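Obscurin (Homo sapiens, PDB 2YZ8) is a giant modular muscle protein, represented here by one immunoglobulin-like domain, that probably serves a structural, scaffolding role through chains of such domains. Local coordinates at residues V20-A26 against V66-P72. Coordinates in Å, arbitrary orientation, origin at the centre of the assembly. Residue numbers count along the deposited sequence, not the author numbering.
Sequences VLEGGAA and VVRNLRP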
# COMPACT_ATOMS: atom_id res chain seq x y z
N VAL A 20 8.48 8.46 5.23
CA VAL A 20 8.79 7.68 6.43
C VAL A 20 10.30 7.54 6.59
O VAL A 20 11.02 7.48 5.60
CB VAL A 20 8.15 6.26 6.37
CG1 VAL A 20 8.45 5.46 7.64
CG2 VAL A 20 6.64 6.35 6.17
N LEU A 21 10.77 7.50 7.84
CA LEU A 21 12.18 7.26 8.14
C LEU A 21 12.62 5.86 7.74
O LEU A 21 11.83 4.91 7.80
CB LEU A 21 12.47 7.46 9.64
CG LEU A 21 12.69 8.85 10.27
CD1 LEU A 21 13.66 9.72 9.45
CD2 LEU A 21 11.37 9.59 10.51
N GLU A 22 13.88 5.74 7.33
CA GLU A 22 14.54 4.46 7.07
C GLU A 22 14.48 3.57 8.32
O GLU A 22 14.56 4.06 9.45
CB GLU A 22 16.00 4.72 6.69
CG GLU A 22 16.74 3.54 6.08
CD GLU A 22 18.22 3.81 5.87
OE1 GLU A 22 18.73 4.87 6.30
OE2 GLU A 22 18.90 2.95 5.26
N GLY A 23 14.32 2.26 8.11
CA GLY A 23 14.36 1.29 9.20
C GLY A 23 13.04 0.96 9.87
O GLY A 23 12.92 -0.06 10.56
N GLY A 24 12.04 1.81 9.67
CA GLY A 24 10.74 1.63 10.32
C GLY A 24 9.83 0.66 9.61
O GLY A 24 10.28 -0.35 9.06
N ALA A 25 8.53 0.95 9.66
CA ALA A 25 7.54 0.24 8.86
C ALA A 25 6.63 1.28 8.24
O ALA A 25 6.23 2.24 8.90
CB ALA A 25 6.74 -0.72 9.72
N ALA A 26 6.34 1.12 6.96
CA ALA A 26 5.42 2.01 6.25
C ALA A 26 4.05 1.36 6.19
O ALA A 26 3.92 0.21 5.78
CB ALA A 26 5.94 2.29 4.86
N VAL A 66 1.54 -3.10 4.83
CA VAL A 66 2.65 -2.84 5.71
C VAL A 66 3.93 -3.24 4.99
O VAL A 66 4.07 -4.37 4.53
CB VAL A 66 2.51 -3.57 7.08
CG1 VAL A 66 3.62 -3.17 8.03
CG2 VAL A 66 1.16 -3.25 7.70
N VAL A 67 4.84 -2.28 4.86
CA VAL A 67 6.15 -2.51 4.27
C VAL A 67 7.14 -2.49 5.43
O VAL A 67 7.43 -1.44 5.98
CB VAL A 67 6.53 -1.41 3.25
CG1 VAL A 67 7.79 -1.79 2.48
CG2 VAL A 67 5.38 -1.15 2.28
N ARG A 68 7.63 -3.67 5.81
CA ARG A 68 8.50 -3.80 6.97
C ARG A 68 9.97 -3.59 6.59
O ARG A 68 10.33 -3.65 5.41
CB ARG A 68 8.28 -5.16 7.64
CG ARG A 68 6.95 -5.24 8.38
CD ARG A 68 6.63 -6.65 8.84
NE ARG A 68 6.11 -7.46 7.75
CZ ARG A 68 5.30 -8.50 7.91
NH1 ARG A 68 4.88 -8.86 9.11
NH2 ARG A 68 4.89 -9.18 6.84
N ASN A 69 10.80 -3.33 7.60
CA ASN A 69 12.24 -3.07 7.42
C ASN A 69 12.54 -2.11 6.26
O ASN A 69 13.26 -2.46 5.32
CB ASN A 69 13.02 -4.39 7.26
CG ASN A 69 12.93 -5.29 8.49
OD1 ASN A 69 11.84 -5.61 8.97
ND2 ASN A 69 14.08 -5.71 9.00
N LEU A 70 11.98 -0.91 6.34
CA LEU A 70 12.12 0.08 5.27
C LEU A 70 13.57 0.41 4.93
O LEU A 70 14.36 0.77 5.80
CB LEU A 70 11.37 1.37 5.59
CG LEU A 70 9.93 1.52 5.09
CD1 LEU A 70 9.47 2.93 5.39
CD2 LEU A 70 9.81 1.25 3.59
N ARG A 71 13.88 0.26 3.64
CA ARG A 71 15.16 0.64 3.07
C ARG A 71 14.85 1.70 2.01
O ARG A 71 13.71 1.78 1.55
CB ARG A 71 15.80 -0.57 2.39
CG ARG A 71 16.06 -1.78 3.27
CD ARG A 71 16.24 -3.02 2.40
NE ARG A 71 15.02 -3.31 1.64
CZ ARG A 71 14.97 -4.06 0.54
NH1 ARG A 71 16.07 -4.60 0.04
NH2 ARG A 71 13.81 -4.26 -0.07
N PRO A 72 15.86 2.51 1.59
CA PRO A 72 15.62 3.45 0.49
C PRO A 72 15.12 2.79 -0.81
O PRO A 72 14.35 3.41 -1.54
CB PRO A 72 17.00 4.09 0.26
CG PRO A 72 17.74 3.90 1.54
CD PRO A 72 17.24 2.61 2.11
O HOH W 1 9.53 -3.04 10.31
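Four main-chain hydrogen bonds join the A'-B turn of the I-set domain (20-26) to the end of strand E with the loop that leads on toward strand F (66-72). Ala26 and Val67 form an antiparallel hydrogen-bonded pair, with Ala26 N to Val67 O at 2.9 Å and Val67 N to Ala26 O at 2.8 Å. Past this single bridge Leu70 is bonded at both its N and its O: Leu70 N reaches Gly24 O at 3.3 Å, almost in line, and Gly23 N donates to Leu70 O at 2.7 Å. Asn69 N is poorly angled for Gly24 O; a water spans the two instead, 3.0 Å from Asn69 N and 3.1 Å from Gly24 O. CA-H...O contacts from Ala25 CA to Val67 O and from Val66 CA to Ala26 O, both 3.3 Å, flank the pair.

The apolar part centres on Leu70, whose CD1 packs 3.5 Å from Val20 CG1 and 3.6 Å from Ala26 CB. Leu91 of strand 85-94, the parallel neighbour of strand 18-21, touches all three side chains, so Leu70 and Ala26 pack across to the sheet that holds Val20. At the solvent edge the side chain of Glu22 lies along the loop, its CG 3.7 Å from Leu70 O and its OE2 3.6 Å from Pro72 CD, while the guanidinium of Arg71 forms a salt bridge with Asp74.

Leu21 to Gly24 form a type II turn, and Gly23, at phi 91°, has backbone angles that call for glycine. Because the bonds are backbone to backbone, they set few side-chain requirements beyond that glycine, while the apolar packing rests largely on Leu70, buried among Val20, Ala26 and Leu91, consistent with closing the apolar interior here.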